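Local coordinates for protein aminoglycoside phosphotransferase (Mycobacterium smegmatis, PDB 6EF6) that phosphorylates (S)-1-amino-2-propanol, acting as an aminopropanol kinase associated with the aminoacetone utilization microcompartment, at residues S52-Y57 with R69-D74; P100-A105 with H125-E130; D231-N236 with V250-D255. All coordinates share one frame; numbering follows the deposited sequence. Where two conformers were deposited one is given.

Overall arrangement
The three contacts surround one cleft, and each touches the same bound benzoic acid. Contacts 1 and 2 share the five-stranded antiparallel sheet: strands 64-70 and 124-130 are neighbours in it, probably joined by R69 N and V127 O at 2.8 Å, and the two centres are about 13 Å apart. Contact 3 lies near the middle of the chain, its centre about 13 Å from that of contact 1 and 16 Å from that of contact 2, and brings the sodium site. P100 CD packs 3.1 Å from V250 O, linking contacts 2 and 3. Together they bring the sheet and the metal-binding loops to one bound ligand in a kinase-like cleft.

Contact 1: S52-Y57 with R69-D74; sequences SENATY and RVHRQD. With BEZ (benzoic acid), chain B; JFN ((2R)-1-methoxypropan-2-amine), chain C.
N54 and A55 meet V70 to R72 at the mouth of the hairpin formed by strands 55-61 and 64-70. The firm part is the backbone pairing. V70 N reaches A55 O at 2.8 Å, while the return bond from A55 N to V70 O is weak and a water bridges the same two atoms. T56 and R69 follow as a non-hydrogen-bonded antiparallel pair. On the face shared by A55 and V70, V70 CG2 rests at the edge of the Y57 ring, 4.1 Å from CE1.

Beyond the strands, side chains do the joining. The backbone N of R72 gives N54 OD1 a nearly straight bond of 2.9 Å (172° at the hydrogen), tilted from the amide plane. A water shared with H71 ND1 is a second donor to OD1, and ND2 binds D254, so both ends of the amide are held.

The partly exposed side is looser. As modelled, the E53 carboxylate stacks over the R72 guanidinium, planes 15° apart and CD 3.8 Å above its centre, and its OE2 makes a salt bridge with R72 NH1 by charge alone, no N-H pointing at it. OE2 sits doubtfully close to the bound methoxypropanamine, so its place is less sure.

R69 leaves its strand extended and turns at chi3 (76°), which brings NH1 within 2.9 Å of benzoic acid O1, while NH2 makes a salt bridge with E84 of helix 78-94. The arginine-glutamate pair recalls the strand-to-helix ion pair of kinases, and the positive charge it holds in the cleft probably helps to attract an anionic ligand.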
loop_
_atom_site.group_PDB
_atom_site.type_symbol
_atom_site.label_atom_id
_atom_site.label_comp_id
_atom_site.label_asym_id
_atom_site.label_seq_id
_atom_site.Cartn_x
_atom_site.Cartn_y
_atom_site.Cartn_z
ATOM N N SER A 52 -8.456 1.056 3.505
ATOM C CA SER A 52 -7.445 0.506 4.406
ATOM C C SER A 52 -7.777 -0.882 4.934
ATOM O O SER A 52 -8.941 -1.221 5.057
ATOM C CB SER A 52 -7.201 1.461 5.582
ATOM O OG SER A 52 -6.439 0.833 6.590
ATOM N N GLU A 53 -6.764 -1.667 5.305
ATOM C CA GLU A 53 -6.999 -2.880 6.088
ATOM C C GLU A 53 -7.330 -2.570 7.547
ATOM O O GLU A 53 -7.850 -3.439 8.256
ATOM C CB GLU A 53 -5.749 -3.759 6.072
ATOM C CG GLU A 53 -5.702 -4.822 5.005
ATOM C CD GLU A 53 -4.922 -6.046 5.469
ATOM O OE1 GLU A 53 -5.461 -6.828 6.283
ATOM O OE2 GLU A 53 -3.762 -6.215 5.032
ATOM N N ASN A 54 -7.009 -1.374 8.018
ATOM C CA ASN A 54 -7.424 -0.918 9.333
ATOM C C ASN A 54 -8.849 -0.383 9.225
ATOM O O ASN A 54 -9.328 -0.036 8.136
ATOM C CB ASN A 54 -6.471 0.192 9.809
ATOM C CG ASN A 54 -5.015 -0.264 9.822
ATOM O OD1 ASN A 54 -4.658 -1.215 10.501
ATOM N ND2 ASN A 54 -4.187 0.371 9.016
ATOM N N ALA A 55 -9.534 -0.325 10.355
ATOM C CA ALA A 55 -10.870 0.260 10.394
ATOM C C ALA A 55 -10.726 1.777 10.395
ATOM O O ALA A 55 -10.127 2.341 11.309
ATOM C CB ALA A 55 -11.595 -0.227 11.647
ATOM N N THR A 56 -11.265 2.441 9.375
ATOM C CA THR A 56 -11.167 3.888 9.224
ATOM C C THR A 56 -12.570 4.476 9.152
ATOM O O THR A 56 -13.436 3.921 8.468
ATOM C CB THR A 56 -10.369 4.209 7.954
ATOM O OG1 THR A 56 -9.021 3.709 8.099
ATOM C CG2 THR A 56 -10.300 5.724 7.708
ATOM N N TYR A 57 -12.820 5.529 9.929
ATOM C CA TYR A 57 -14.160 6.070 10.119
ATOM C C TYR A 57 -14.204 7.545 9.758
ATOM O O TYR A 57 -13.306 8.318 10.116
ATOM C CB TYR A 57 -14.597 5.956 11.580
ATOM C CG TYR A 57 -14.680 4.536 12.094
ATOM C CD1 TYR A 57 -13.575 3.919 12.651
ATOM C CD2 TYR A 57 -15.868 3.805 12.011
ATOM C CE1 TYR A 57 -13.642 2.628 13.125
ATOM C CE2 TYR A 57 -15.935 2.509 12.473
ATOM C CZ TYR A 57 -14.814 1.927 13.032
ATOM O OH TYR A 57 -14.906 0.631 13.473
ATOM N N ARG A 69 -8.500 6.557 12.233
ATOM C CA ARG A 69 -7.938 5.272 11.827
ATOM C C ARG A 69 -7.640 4.407 13.056
ATOM O O ARG A 69 -6.789 4.770 13.880
ATOM C CB ARG A 69 -6.647 5.505 11.039
ATOM C CG ARG A 69 -5.942 4.239 10.589
ATOM C CD ARG A 69 -4.716 4.596 9.747
ATOM N NE ARG A 69 -3.618 5.053 10.572
ATOM C CZ ARG A 69 -2.428 5.409 10.082
ATOM N NH1 ARG A 69 -2.214 5.450 8.761
ATOM N NH2 ARG A 69 -1.464 5.698 10.924
ATOM N N VAL A 70 -8.304 3.260 13.171
ATOM C CA VAL A 70 -8.070 2.316 14.267
ATOM C C VAL A 70 -7.161 1.200 13.746
ATOM O O VAL A 70 -7.557 0.410 12.887
ATOM C CB VAL A 70 -9.385 1.748 14.817
ATOM C CG1 VAL A 70 -9.115 0.705 15.924
ATOM C CG2 VAL A 70 -10.275 2.855 15.378
ATOM N N HIS A 71 -5.939 1.106 14.267
ATOM C CA HIS A 71 -4.973 0.148 13.740
ATOM C C HIS A 71 -5.339 -1.266 14.143
ATOM O O HIS A 71 -5.734 -1.536 15.284
ATOM C CB HIS A 71 -3.581 0.481 14.264
ATOM C CG HIS A 71 -2.974 1.674 13.611
ATOM N ND1 HIS A 71 -2.096 1.563 12.561
ATOM C CD2 HIS A 71 -3.127 2.997 13.837
ATOM C CE1 HIS A 71 -1.747 2.776 12.161
ATOM N NE2 HIS A 71 -2.340 3.665 12.935
ATOM N N ARG A 72 -5.229 -2.182 13.192
ATOM C CA ARG A 72 -5.484 -3.555 13.533
ATOM C C ARG A 72 -4.444 -4.060 14.534
ATOM O O ARG A 72 -3.383 -3.465 14.737
ATOM C CB ARG A 72 -5.595 -4.424 12.290
ATOM C CG ARG A 72 -4.367 -4.498 11.472
ATOM C CD ARG A 72 -4.695 -5.337 10.256
ATOM N NE ARG A 72 -3.522 -5.658 9.463
ATOM C CZ ARG A 72 -3.004 -4.853 8.544
ATOM N NH1 ARG A 72 -1.937 -5.237 7.860
ATOM N NH2 ARG A 72 -3.556 -3.670 8.305
ATOM N N GLN A 73 -4.811 -5.135 15.220
ATOM C CA GLN A 73 -4.002 -5.645 16.311
ATOM C C GLN A 73 -2.697 -6.219 15.782
ATOM O O GLN A 73 -2.665 -6.864 14.734
ATOM C CB GLN A 73 -4.787 -6.737 17.051
ATOM C CG GLN A 73 -3.962 -7.548 18.023
ATOM C CD GLN A 73 -4.764 -8.652 18.682
ATOM O OE1 GLN A 73 -5.919 -8.453 19.062
ATOM N NE2 GLN A 73 -4.156 -9.830 18.809
ATOM N N ASP A 74 -1.607 -5.950 16.497
ATOM C CA ASP A 74 -0.329 -6.641 16.391
ATOM C C ASP A 74 0.505 -6.245 15.169
ATOM O O ASP A 74 1.650 -6.682 15.066
ATOM C CB ASP A 74 -0.460 -8.176 16.441
ATOM C CG ASP A 74 -0.778 -8.683 17.839
ATOM O OD1 ASP A 74 -0.271 -8.087 18.814
ATOM O OD2 ASP A 74 -1.547 -9.662 17.965
HETATM C C BEZ B . -5.276 5.989 6.463
HETATM O O1 BEZ B . -4.075 6.157 6.672
HETATM O O2 BEZ B . -5.778 4.838 6.604
HETATM C C1 BEZ B . -6.094 7.164 6.044
HETATM C C2 BEZ B . -7.311 6.981 5.414
HETATM C C3 BEZ B . -8.058 8.089 5.034
HETATM C C4 BEZ B . -7.576 9.369 5.274
HETATM C C5 BEZ B . -6.352 9.547 5.911
HETATM C C6 BEZ B . -5.613 8.443 6.282
HETATM C C07 JFN C . -7.041 -5.476 0.713
HETATM C C08 JFN C . -3.437 -5.885 1.468
HETATM C C09 JFN C . -4.734 -5.454 0.797
HETATM C C15 JFN C . -2.283 -5.105 0.862
HETATM N N04 JFN C . -3.454 -5.539 2.871
HETATM O O02 JFN C . -5.883 -6.162 1.127
HETATM O O HOH W 1 -1.912 -1.103 11.373
HETATM O O HOH W 2 -8.662 -2.124 12.710
#

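Contact 2: P100-A105 with H125-E130; sequences PTVVPA and HVVHFE. With BEZ (benzoic acid), chain B.
V102 and F129 form a single backbone bridge, framed by hydrogen bonds from V103 N to H128 O (2.7 Å) and from E130 N to T101 O (2.9 Å), where residues 100-103 run at 105° to residues 127-130. Waters extend the pairing, one joining T101 N to E130 O and another V103 O to H128 N.

F129 is the centre of the side-chain packing. Its CG stands beside the backbone N (chi1 -63°), turning the ring back from the bridge into the pocket. One face lies against CG1 of V127, and the opposite face receives the benzoic acid, whose C6 is 3.6 Å from F129 CD2. P100 CB closes on F129 CD1 at 3.5 Å, while P100 CG touches the ligand itself, so P100 and F129 both line the ligand ring. V102 CG2 meets F129 CE1 at 3.8 Å.

On the other side of the bridge V103 lies alongside H128 and sets its CB over one face of the imidazole, a CH-pi contact with 4.2 Å to the centroid. H128 NE2 is bound to S66. Farther out, the extended E130 chain crosses T101, with T101 CG2 3.7 Å from E130 OE2, and a water links that carboxylate to V102 O.

The loop after helix 78-94 is thus fastened to a sheet strand whose F129 lines the ligand pocket. This is consistent with the nucleotide cleft of the kinase-like fold, where this strand leads toward the hinge between the lobes.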
loop_
_atom_site.group_PDB
_atom_site.type_symbol
_atom_site.label_atom_id
_atom_site.label_comp_id
_atom_site.label_asym_id
_atom_site.label_seq_id
_atom_site.Cartn_x
_atom_site.Cartn_y
_atom_site.Cartn_z
ATOM N N PRO A 100 -2.217 13.186 4.276
ATOM C CA PRO A 100 -3.081 13.522 5.417
ATOM C C PRO A 100 -2.358 14.357 6.456
ATOM O O PRO A 100 -1.141 14.264 6.625
ATOM C CB PRO A 100 -3.447 12.158 6.005
ATOM C CG PRO A 100 -3.162 11.148 4.861
ATOM C CD PRO A 100 -1.953 11.735 4.212
ATOM N N THR A 101 -3.149 15.155 7.177
ATOM C CA THR A 101 -2.679 15.958 8.300
ATOM C C THR A 101 -3.179 15.355 9.603
ATOM O O THR A 101 -4.383 15.169 9.793
ATOM C CB THR A 101 -3.202 17.387 8.203
ATOM O OG1 THR A 101 -2.712 17.999 6.997
ATOM C CG2 THR A 101 -2.719 18.204 9.376
ATOM N N VAL A 102 -2.255 15.079 10.517
ATOM C CA VAL A 102 -2.627 14.470 11.778
ATOM C C VAL A 102 -3.333 15.501 12.661
ATOM O O VAL A 102 -2.942 16.676 12.714
ATOM C CB VAL A 102 -1.363 13.909 12.454
ATOM C CG1 VAL A 102 -1.686 13.489 13.897
ATOM C CG2 VAL A 102 -0.819 12.748 11.690
ATOM N N VAL A 103 -4.387 15.066 13.344
ATOM C CA VAL A 103 -5.058 15.862 14.379
ATOM C C VAL A 103 -4.532 15.384 15.729
ATOM O O VAL A 103 -4.823 14.246 16.118
ATOM C CB VAL A 103 -6.580 15.686 14.305
ATOM C CG1 VAL A 103 -7.292 16.380 15.491
ATOM C CG2 VAL A 103 -7.085 16.221 13.016
ATOM N N PRO A 104 -3.773 16.188 16.458
ATOM C CA PRO A 104 -3.313 15.726 17.769
ATOM C C PRO A 104 -4.452 15.597 18.765
ATOM O O PRO A 104 -5.467 16.296 18.691
ATOM C CB PRO A 104 -2.328 16.816 18.213
ATOM C CG PRO A 104 -1.881 17.459 16.938
ATOM C CD PRO A 104 -3.100 17.436 16.061
ATOM N N ALA A 105 -4.253 14.677 19.701
ATOM C CA ALA A 105 -5.193 14.462 20.791
ATOM C C ALA A 105 -5.144 15.645 21.751
ATOM O O ALA A 105 -4.344 16.582 21.586
ATOM C CB ALA A 105 -4.862 13.174 21.534
ATOM N N HIS A 125 -3.946 1.032 18.841
ATOM C CA HIS A 125 -3.469 2.359 18.493
ATOM C C HIS A 125 -4.412 3.019 17.491
ATOM O O HIS A 125 -4.988 2.357 16.612
ATOM C CB HIS A 125 -2.039 2.271 17.945
ATOM C CG HIS A 125 -1.162 1.356 18.745
ATOM N ND1 HIS A 125 -0.937 1.533 20.095
ATOM C CD2 HIS A 125 -0.485 0.236 18.394
ATOM C CE1 HIS A 125 -0.164 0.559 20.541
ATOM N NE2 HIS A 125 0.137 -0.231 19.526
ATOM N N VAL A 126 -4.573 4.331 17.645
ATOM C CA VAL A 126 -5.499 5.127 16.857
ATOM C C VAL A 126 -4.780 6.392 16.403
ATOM O O VAL A 126 -4.013 6.980 17.166
ATOM C CB VAL A 126 -6.745 5.450 17.717
ATOM C CG1 VAL A 126 -7.714 6.245 16.933
ATOM C CG2 VAL A 126 -7.389 4.142 18.216
ATOM N N VAL A 127 -5.011 6.807 15.160
ATOM C CA VAL A 127 -4.550 8.105 14.667
ATOM C C VAL A 127 -5.739 8.845 14.057
ATOM O O VAL A 127 -6.564 8.246 13.361
ATOM C CB VAL A 127 -3.372 7.987 13.660
ATOM C CG1 VAL A 127 -2.916 9.365 13.258
ATOM C CG2 VAL A 127 -2.248 7.190 14.242
ATOM N N HIS A 128 -5.849 10.138 14.349
ATOM C CA HIS A 128 -6.917 11.009 13.866
ATOM C C HIS A 128 -6.344 11.926 12.796
ATOM O O HIS A 128 -5.266 12.497 12.988
ATOM C CB HIS A 128 -7.458 11.815 15.042
ATOM C CG HIS A 128 -8.772 12.493 14.803
ATOM N ND1 HIS A 128 -9.390 13.226 15.794
ATOM C CD2 HIS A 128 -9.609 12.525 13.740
ATOM C CE1 HIS A 128 -10.536 13.701 15.349
ATOM N NE2 HIS A 128 -10.704 13.282 14.110
ATOM N N PHE A 129 -7.025 12.038 11.660
ATOM C CA PHE A 129 -6.588 12.883 10.556
ATOM C C PHE A 129 -7.658 13.910 10.195
ATOM O O PHE A 129 -8.857 13.672 10.397
ATOM C CB PHE A 129 -6.321 12.025 9.298
ATOM C CG PHE A 129 -5.208 11.008 9.462
ATOM C CD1 PHE A 129 -3.874 11.395 9.373
ATOM C CD2 PHE A 129 -5.504 9.659 9.670
ATOM C CE1 PHE A 129 -2.849 10.447 9.495
ATOM C CE2 PHE A 129 -4.501 8.710 9.813
ATOM C CZ PHE A 129 -3.162 9.097 9.695
ATOM N N GLU A 130 -7.229 15.022 9.581
ATOM C CA GLU A 130 -8.181 15.985 9.053
ATOM C C GLU A 130 -8.928 15.367 7.880
ATOM O O GLU A 130 -8.465 14.404 7.250
ATOM C CB GLU A 130 -7.483 17.276 8.619
ATOM C CG GLU A 130 -6.784 17.999 9.768
ATOM C CD GLU A 130 -6.265 19.379 9.407
ATOM O OE1 GLU A 130 -6.314 19.761 8.219
ATOM O OE2 GLU A 130 -5.790 20.082 10.326
HETATM C C BEZ B . -5.276 5.989 6.463
HETATM O O1 BEZ B . -4.075 6.157 6.672
HETATM O O2 BEZ B . -5.778 4.838 6.604
HETATM C C1 BEZ B . -6.094 7.164 6.044
HETATM C C2 BEZ B . -7.311 6.981 5.414
HETATM C C3 BEZ B . -8.058 8.089 5.034
HETATM C C4 BEZ B . -7.576 9.369 5.274
HETATM C C5 BEZ B . -6.352 9.547 5.911
HETATM C C6 BEZ B . -5.613 8.443 6.282
HETATM O O HOH W 3 -5.931 14.884 6.398
HETATM O O HOH W 4 -4.382 19.095 12.640
HETATM O O HOH W 5 -4.157 11.444 16.390
#

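Contact 3: D231-N236 with V250-D255; sequences DLRLAN and VIDFDD. With NA (sodium ion), chain D; BEZ (benzoic acid), chain B.
D231 and D252 meet at the sodium ion, each giving one carboxylate oxygen: D231 OD2 at 2.2 Å and D252 OD2 at 2.6 Å. The two carboxylates are turned 80° to each other, and three waters complete the ligands found around the metal. One of these waters donates to D255 OD2, so a third acidic residue acts through solvent, its OD1 hydrogen-bonded to Y75.

The next shell fixes the aspartates. Both have CG anti to the backbone N (chi1 -162° for D231), reaching across the gap between the loops. In the conformer taken for R233, one of two modelled, its guanidinium grips D231 side-on: NE binds OD1 at 2.8 Å and NH2 binds OD2 at 2.9 Å, both on the syn side. R310 makes a further salt bridge to D231 OD1. N236 sends ND2 to D231 O at 2.8 Å, with the bond in the carbonyl plane, which folds the 231-236 loop back on itself; the same amide lies against D252 CB.

Outward again, I251 N bonds N236 O at 2.9 Å and ties the loops together. L232 CD2 packs on V250 CG1 at 3.8 Å. I251 turns its side chain to the benzoic acid ring, and D252 N makes a weak hydrogen bond to the ligand's O1.

H229, D231 and N236 are spaced as in the catalytic loop of aminoglycoside phosphotransferases and protein kinases, and D252 probably corresponds to the metal-binding aspartate that follows the next hairpin. The sodium therefore probably marks a cation position of the phosphotransfer site.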
loop_
_atom_site.group_PDB
_atom_site.type_symbol
_atom_site.label_atom_id
_atom_site.label_comp_id
_atom_site.label_asym_id
_atom_site.label_seq_id
_atom_site.Cartn_x
_atom_site.Cartn_y
_atom_site.Cartn_z
ATOM N N ASP A 231 1.912 0.760 -0.861
ATOM C CA ASP A 231 0.509 0.406 -1.138
ATOM C C ASP A 231 -0.138 1.451 -2.037
ATOM O O ASP A 231 -1.245 1.942 -1.773
ATOM C CB ASP A 231 -0.313 0.115 0.122
ATOM C CG ASP A 231 -1.597 -0.647 -0.194
ATOM O OD1 ASP A 231 -1.735 -1.254 -1.276
ATOM O OD2 ASP A 231 -2.516 -0.538 0.662
ATOM N N LEU A 232 0.541 1.780 -3.129
ATOM C CA LEU A 232 0.109 2.848 -4.042
ATOM C C LEU A 232 -0.813 2.333 -5.137
ATOM O O LEU A 232 -0.606 2.524 -6.344
ATOM C CB LEU A 232 1.326 3.553 -4.608
ATOM C CG LEU A 232 2.066 4.462 -3.613
ATOM C CD1 LEU A 232 3.400 4.950 -4.202
ATOM C CD2 LEU A 232 1.205 5.628 -3.179
ATOM N N ARG A 233 -1.862 1.705 -4.655
ATOM C CA ARG A 233 -3.031 1.351 -5.455
ATOM C C ARG A 233 -3.835 2.591 -5.806
ATOM O O ARG A 233 -3.854 3.562 -5.050
ATOM C CB ARG A 233 -3.966 0.487 -4.621
ATOM C CG ARG A 233 -3.419 -0.846 -4.377
ATOM C CD ARG A 233 -4.392 -1.710 -3.606
ATOM N NE ARG A 233 -4.385 -1.429 -2.174
ATOM C CZ ARG A 233 -5.403 -0.920 -1.475
ATOM N NH1 ARG A 233 -6.551 -0.600 -2.057
ATOM N NH2 ARG A 233 -5.269 -0.709 -0.163
ATOM N N LEU A 234 -4.559 2.557 -6.941
ATOM C CA LEU A 234 -5.381 3.694 -7.317
ATOM C C LEU A 234 -6.344 4.100 -6.200
ATOM O O LEU A 234 -6.604 5.282 -5.995
ATOM C CB LEU A 234 -6.146 3.340 -8.596
ATOM C CG LEU A 234 -5.332 3.187 -9.888
ATOM C CD1 LEU A 234 -6.141 2.369 -10.925
ATOM C CD2 LEU A 234 -4.954 4.500 -10.483
ATOM N N ALA A 235 -6.892 3.104 -5.484
ATOM C CA ALA A 235 -7.863 3.372 -4.435
ATOM C C ALA A 235 -7.302 4.191 -3.284
ATOM O O ALA A 235 -8.082 4.765 -2.537
ATOM C CB ALA A 235 -8.352 2.033 -3.858
ATOM N N ASN A 236 -5.975 4.250 -3.134
ATOM C CA ASN A 236 -5.348 5.025 -2.060
ATOM C C ASN A 236 -4.974 6.443 -2.479
ATOM O O ASN A 236 -4.283 7.153 -1.720
ATOM C CB ASN A 236 -4.133 4.276 -1.518
ATOM C CG ASN A 236 -4.530 3.195 -0.545
ATOM O OD1 ASN A 236 -5.636 3.218 0.004
ATOM N ND2 ASN A 236 -3.668 2.248 -0.326
ATOM N N VAL A 250 -2.733 11.339 -1.163
ATOM C CA VAL A 250 -2.261 9.982 -0.953
ATOM C C VAL A 250 -2.558 9.595 0.484
ATOM O O VAL A 250 -2.205 10.340 1.408
ATOM C CB VAL A 250 -0.750 9.887 -1.206
ATOM C CG1 VAL A 250 -0.288 8.403 -1.042
ATOM C CG2 VAL A 250 -0.390 10.405 -2.582
ATOM N N ILE A 251 -3.286 8.484 0.666
ATOM C CA ILE A 251 -3.671 8.043 1.997
ATOM C C ILE A 251 -3.020 6.680 2.275
ATOM O O ILE A 251 -2.382 6.057 1.411
ATOM C CB ILE A 251 -5.207 7.980 2.159
ATOM C CG1 ILE A 251 -5.822 6.926 1.252
ATOM C CG2 ILE A 251 -5.823 9.355 1.923
ATOM C CD1 ILE A 251 -7.193 6.450 1.714
ATOM N N ASP A 252 -3.216 6.183 3.500
ATOM C CA ASP A 252 -2.891 4.804 3.863
ATOM C C ASP A 252 -1.416 4.484 3.644
ATOM O O ASP A 252 -1.049 3.553 2.929
ATOM C CB ASP A 252 -3.781 3.806 3.117
ATOM C CG ASP A 252 -3.663 2.388 3.668
ATOM O OD1 ASP A 252 -3.046 2.219 4.730
ATOM O OD2 ASP A 252 -4.184 1.456 3.017
ATOM N N PHE A 253 -0.589 5.234 4.382
ATOM C CA PHE A 253 0.857 4.978 4.479
ATOM C C PHE A 253 1.178 3.832 5.455
ATOM O O PHE A 253 2.332 3.676 5.870
ATOM C CB PHE A 253 1.632 6.270 4.847
ATOM C CG PHE A 253 1.815 7.246 3.737
ATOM C CD1 PHE A 253 0.755 8.042 3.270
ATOM C CD2 PHE A 253 3.079 7.494 3.218
ATOM C CE1 PHE A 253 0.949 8.978 2.273
ATOM C CE2 PHE A 253 3.247 8.435 2.208
ATOM C CZ PHE A 253 2.209 9.176 1.738
ATOM N N ASP A 254 0.182 3.050 5.894
ATOM C CA ASP A 254 0.439 2.125 6.989
ATOM C C ASP A 254 1.350 0.958 6.608
ATOM O O ASP A 254 1.833 0.294 7.527
ATOM C CB ASP A 254 -0.898 1.584 7.506
ATOM C CG ASP A 254 -0.757 0.803 8.824
ATOM O OD1 ASP A 254 -0.190 1.311 9.815
ATOM O OD2 ASP A 254 -1.261 -0.350 8.895
ATOM N N ASP A 255 1.566 0.664 5.344
ATOM C CA ASP A 255 2.535 -0.345 4.906
ATOM C C ASP A 255 3.884 0.254 4.563
ATOM O O ASP A 255 4.751 -0.432 4.052
ATOM C CB ASP A 255 2.036 -1.218 3.740
ATOM C CG ASP A 255 1.064 -2.277 4.140
ATOM O OD1 ASP A 255 0.970 -2.595 5.333
ATOM O OD2 ASP A 255 0.368 -2.747 3.189
HETATM NA NA NA D . -2.936 -0.815 2.819
HETATM C C BEZ B . -5.276 5.989 6.463
HETATM O O1 BEZ B . -4.075 6.157 6.672
HETATM O O2 BEZ B . -5.778 4.838 6.604
HETATM C C1 BEZ B . -6.094 7.164 6.044
HETATM C C2 BEZ B . -7.311 6.981 5.414
HETATM C C3 BEZ B . -8.058 8.089 5.034
HETATM C C4 BEZ B . -7.576 9.369 5.274
HETATM C C5 BEZ B . -6.352 9.547 5.911
HETATM C C6 BEZ B . -5.613 8.443 6.282
HETATM O O HOH W 6 -6.337 1.643 1.686
HETATM O O HOH W 7 -1.171 0.229 3.636
HETATM O O HOH W 8 -3.896 -0.610 5.088
HETATM O O HOH W 9 -2.308 -2.722 3.133
#